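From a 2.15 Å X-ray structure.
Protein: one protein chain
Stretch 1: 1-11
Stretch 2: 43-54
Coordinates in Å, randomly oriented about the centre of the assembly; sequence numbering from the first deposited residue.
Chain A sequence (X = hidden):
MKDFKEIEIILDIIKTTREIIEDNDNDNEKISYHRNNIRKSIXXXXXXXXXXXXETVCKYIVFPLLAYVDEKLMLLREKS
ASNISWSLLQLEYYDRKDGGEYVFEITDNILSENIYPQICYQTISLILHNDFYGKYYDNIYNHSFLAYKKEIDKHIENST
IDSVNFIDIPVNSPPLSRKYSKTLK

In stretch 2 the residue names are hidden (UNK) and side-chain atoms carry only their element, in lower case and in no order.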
# COMPACT_ATOMS: atom_id res chain seq x y z
N MET A 1 17.57 -6.99 12.10
CA MET A 1 17.70 -6.41 10.74
C MET A 1 16.83 -7.20 9.69
O MET A 1 17.13 -7.24 8.47
CB MET A 1 19.19 -6.30 10.35
CG MET A 1 19.92 -5.01 10.90
SD MET A 1 19.92 -3.51 9.81
CE MET A 1 19.55 -2.14 10.95
N LYS A 2 15.75 -7.80 10.23
CA LYS A 2 14.74 -8.61 9.50
C LYS A 2 14.17 -7.91 8.24
O LYS A 2 13.53 -6.85 8.37
CB LYS A 2 13.55 -8.89 10.46
CG LYS A 2 12.59 -7.63 10.71
CD LYS A 2 11.01 -7.92 10.66
CE LYS A 2 10.39 -7.96 9.25
NZ LYS A 2 9.77 -9.34 8.73
N ASP A 3 14.38 -8.45 7.03
CA ASP A 3 13.74 -7.81 5.87
C ASP A 3 13.95 -6.29 5.83
O ASP A 3 13.05 -5.56 5.35
CB ASP A 3 12.23 -8.08 5.90
CG ASP A 3 11.90 -9.58 5.89
OD1 ASP A 3 12.60 -10.35 5.19
OD2 ASP A 3 10.98 -9.99 6.60
N PHE A 4 15.10 -5.81 6.33
CA PHE A 4 15.35 -4.37 6.44
C PHE A 4 15.34 -3.76 5.05
O PHE A 4 14.78 -2.70 4.81
CB PHE A 4 16.67 -4.09 7.22
CG PHE A 4 17.05 -2.61 7.32
CD1 PHE A 4 17.83 -2.01 6.32
CD2 PHE A 4 16.68 -1.84 8.42
CE1 PHE A 4 18.21 -0.66 6.40
CE2 PHE A 4 17.06 -0.46 8.50
CZ PHE A 4 17.83 0.12 7.48
N LYS A 5 15.89 -4.47 4.10
CA LYS A 5 16.00 -3.92 2.79
C LYS A 5 14.59 -3.73 2.15
O LYS A 5 14.35 -2.79 1.38
CB LYS A 5 16.86 -4.90 2.02
CG LYS A 5 17.00 -4.72 0.57
CD LYS A 5 17.83 -5.94 0.11
CE LYS A 5 18.91 -5.53 -0.88
NZ LYS A 5 19.96 -6.60 -1.03
N GLU A 6 13.67 -4.64 2.47
CA GLU A 6 12.32 -4.55 1.96
C GLU A 6 11.63 -3.36 2.58
O GLU A 6 11.00 -2.54 1.87
CB GLU A 6 11.57 -5.86 2.20
CG GLU A 6 12.12 -6.98 1.32
CD GLU A 6 13.18 -7.88 2.03
OE1 GLU A 6 14.03 -7.42 2.83
OE2 GLU A 6 13.15 -9.10 1.78
N ILE A 7 11.73 -3.26 3.90
CA ILE A 7 11.13 -2.15 4.58
C ILE A 7 11.55 -0.81 3.93
O ILE A 7 10.70 0.02 3.58
CB ILE A 7 11.40 -2.15 6.09
CG1 ILE A 7 10.64 -3.27 6.80
CG2 ILE A 7 10.95 -0.84 6.70
CD1 ILE A 7 9.07 -3.07 6.73
N GLU A 8 12.86 -0.64 3.69
CA GLU A 8 13.36 0.60 3.09
C GLU A 8 12.69 0.83 1.76
O GLU A 8 12.35 1.93 1.42
CB GLU A 8 14.91 0.55 2.88
CG GLU A 8 15.77 0.91 4.13
CD GLU A 8 17.30 1.05 3.78
OE1 GLU A 8 17.79 0.38 2.83
OE2 GLU A 8 18.00 1.85 4.47
N ILE A 9 12.58 -0.20 0.96
CA ILE A 9 11.87 0.02 -0.27
C ILE A 9 10.40 0.53 -0.03
O ILE A 9 9.93 1.42 -0.73
CB ILE A 9 11.89 -1.21 -1.09
CG1 ILE A 9 13.35 -1.53 -1.49
CG2 ILE A 9 10.99 -1.03 -2.30
CD1 ILE A 9 13.47 -2.80 -2.39
N ILE A 10 9.69 -0.04 0.94
CA ILE A 10 8.29 0.33 1.21
C ILE A 10 8.23 1.83 1.64
O ILE A 10 7.44 2.59 1.11
CB ILE A 10 7.68 -0.63 2.27
CG1 ILE A 10 7.51 -2.05 1.66
CG2 ILE A 10 6.40 -0.03 2.91
CD1 ILE A 10 7.41 -3.17 2.76
N LEU A 11 9.12 2.23 2.57
CA LEU A 11 9.37 3.65 2.90
C LEU A 11 9.68 4.52 1.71
O LEU A 11 9.15 5.61 1.59
CB LEU A 11 10.47 3.77 3.93
CG LEU A 11 10.08 3.15 5.27
CD1 LEU A 11 11.25 3.25 6.28
CD2 LEU A 11 8.82 3.81 5.82
N UNK A 43 9.27 -4.01 -8.50
CA UNK A 43 10.04 -5.13 -9.05
C UNK A 43 11.10 -5.72 -8.09
O UNK A 43 11.14 -6.96 -7.91
c UNK A 43 11.61 -8.06 -12.28
c UNK A 43 12.82 -6.26 -10.47
c UNK A 43 12.91 -8.29 -11.85
c UNK A 43 10.89 -6.91 -11.79
c UNK A 43 13.52 -7.39 -10.94
c UNK A 43 10.73 -4.82 -10.36
c UNK A 43 11.51 -6.00 -10.91
N UNK A 44 11.92 -4.84 -7.51
CA UNK A 44 12.92 -5.19 -6.50
C UNK A 44 12.27 -5.68 -5.19
O UNK A 44 12.80 -6.56 -4.50
c UNK A 44 15.69 -2.08 -9.10
c UNK A 44 14.89 -3.63 -7.33
c UNK A 44 16.95 -4.11 -8.64
c UNK A 44 16.01 -4.46 -7.61
c UNK A 44 13.88 -4.00 -6.19
c UNK A 44 16.78 -2.93 -9.38
c UNK A 44 14.76 -2.43 -8.06
N UNK A 45 11.17 -5.05 -4.77
CA UNK A 45 10.47 -5.50 -3.57
C UNK A 45 9.97 -6.93 -3.83
O UNK A 45 10.24 -7.78 -3.07
c UNK A 45 9.31 -4.58 -3.15
c UNK A 45 8.52 -4.92 -1.85
c UNK A 45 7.43 -3.81 -1.59
c UNK A 45 9.41 -5.16 -0.53
N UNK A 46 9.28 -7.20 -4.91
CA UNK A 46 8.80 -8.51 -5.13
C UNK A 46 9.96 -9.52 -5.20
O UNK A 46 10.04 -10.45 -4.42
n UNK A 46 4.47 -8.36 -7.36
c UNK A 46 6.56 -7.86 -6.17
o UNK A 46 6.28 -7.70 -8.52
c UNK A 46 7.94 -8.56 -6.36
c UNK A 46 5.74 -7.95 -7.45
N UNK A 47 10.88 -9.30 -6.12
CA UNK A 47 12.03 -10.19 -6.24
C UNK A 47 12.66 -10.51 -4.87
O UNK A 47 12.92 -11.66 -4.54
c UNK A 47 15.50 -9.55 -7.97
c UNK A 47 13.06 -9.59 -7.23
o UNK A 47 16.21 -8.56 -7.65
c UNK A 47 14.50 -10.06 -6.96
o UNK A 47 15.57 -10.14 -9.08
N UNK A 48 12.84 -9.52 -4.03
CA UNK A 48 13.49 -9.76 -2.74
C UNK A 48 12.59 -10.56 -1.81
O UNK A 48 13.04 -11.56 -1.21
c UNK A 48 14.85 -8.53 -1.00
o UNK A 48 16.66 -8.80 -2.69
c UNK A 48 13.91 -8.43 -2.11
o UNK A 48 17.16 -9.00 -0.54
c UNK A 48 16.34 -8.80 -1.46
N UNK A 49 11.31 -10.19 -1.71
CA UNK A 49 10.40 -10.98 -0.82
C UNK A 49 10.24 -12.41 -1.29
O UNK A 49 10.16 -13.29 -0.48
c UNK A 49 7.58 -8.43 -0.30
c UNK A 49 9.34 -9.22 1.43
c UNK A 49 9.01 -9.03 -0.03
c UNK A 49 9.00 -10.38 -0.72
N UNK A 50 10.18 -12.63 -2.60
CA UNK A 50 9.88 -13.96 -3.09
C UNK A 50 11.10 -14.93 -2.93
O UNK A 50 10.98 -16.13 -3.24
c UNK A 50 8.00 -13.38 -4.85
c UNK A 50 6.91 -14.35 -4.37
c UNK A 50 7.80 -12.95 -6.35
c UNK A 50 9.42 -13.93 -4.56
N UNK A 51 12.24 -14.41 -2.44
CA UNK A 51 13.39 -15.27 -2.18
C UNK A 51 13.07 -16.01 -0.88
O UNK A 51 13.44 -17.17 -0.73
c UNK A 51 16.19 -16.74 -2.27
o UNK A 51 16.39 -17.58 -1.34
o UNK A 51 16.16 -17.09 -3.47
c UNK A 51 16.08 -15.22 -1.89
c UNK A 51 14.71 -14.47 -2.19
N UNK A 52 12.27 -15.39 -0.01
CA UNK A 52 11.99 -15.93 1.31
C UNK A 52 10.56 -16.43 1.54
O UNK A 52 10.35 -17.31 2.36
c UNK A 52 13.98 -11.92 2.61
c UNK A 52 13.83 -13.17 3.43
n UNK A 52 14.41 -10.79 3.46
c UNK A 52 13.71 -14.41 2.50
c UNK A 52 12.26 -14.85 2.40
N UNK A 53 9.59 -15.85 0.86
CA UNK A 53 8.16 -15.94 1.30
C UNK A 53 7.34 -16.57 0.22
O UNK A 53 7.71 -16.50 -0.96
o UNK A 53 10.25 -12.45 6.27
c UNK A 53 8.91 -12.71 2.86
c UNK A 53 9.54 -12.19 4.01
c UNK A 53 8.37 -14.75 4.07
c UNK A 53 7.62 -14.55 1.66
c UNK A 53 9.61 -12.95 5.15
c UNK A 53 8.30 -13.99 2.88
c UNK A 53 9.05 -14.25 5.20
N UNK A 54 6.22 -17.17 0.59
CA UNK A 54 5.30 -17.70 -0.45
C UNK A 54 4.71 -16.52 -1.24
O UNK A 54 4.76 -15.36 -0.84
c UNK A 54 4.14 -18.46 0.18
o UNK A 54 3.46 -17.64 1.13
O HOH W 1 16.31 -8.49 2.92

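Position 43 has one carbon and then a ring of six carbons. It does not reach stretch 1. It is Phe43.

Position 44 again carries one carbon and a six-carbon ring. Its CB lies 4.0 Å from CD1 of Ile9, while the ring leads away. It is Phe44.

Position 45 has four carbons, forked at the second. One fork tip is 3.6 Å from CB of Glu6, the other 3.7 Å from CG1 of Ile10. CB is also 4.0 Å from CG2 of Ile9. This is Leu45.

Position 46 has three carbons, the third bearing one oxygen and one nitrogen. It points away from stretch 1 and is bonded elsewhere in the structure. It is Gln46.

Position 47 has three carbons, the third carrying two oxygens. It makes no contact with stretch 1. It is Glu47.

Position 48 has the same make-up but points toward stretch 1. One oxygen lies 3.7 Å from NZ of Lys5, a long salt bridge. It is Glu48.

Position 49 has four carbons, forked at the second. A fork tip packs 3.6 Å from CG of Glu6. It is Leu49.

Position 50 has the same forked four carbons, out of reach of stretch 1. It is Leu50.

Position 51 has three carbons ending in two oxygens. Its end leads away. It is Glu51.

Position 52 has four carbons in a row ending in nitrogen. That nitrogen is 2.5 Å from OD1 of Asp3 and 2.7 Å from OE2 of Glu6. A cationic end between two carboxylates marks Lys52.

Position 53 has one carbon, then a six-carbon ring bearing one oxygen. The oxygen is 2.6 Å from OD2 of Asp3, which sits at the ring edge. It is Tyr53.

Position 54 has one carbon and one oxygen, far from stretch 1. The oxygen caps a backbone N just past the stretch. It is Ser54.

The two helices run nearly antiparallel, at 158°, with axes 9.7 Å apart at closest approach. Glu6 fits as a knob among Leu45, Glu48, Leu49 and Lys52. Its carbons pack on the leucines, and its carboxylate accepts a hydrogen bond from Lys52. Water 1 donates to OE1 of Glu6 and accepts from NZ of Lys52. Asp3 takes hydrogen bonds from Lys52 and Tyr53, and Lys2 adds a salt bridge to it within stretch 1. Charged pairing at this end thus gives way to apolar packing around Ile9 and Ile10.

Stretch 2 (43-54) FFLQEELLEKYS
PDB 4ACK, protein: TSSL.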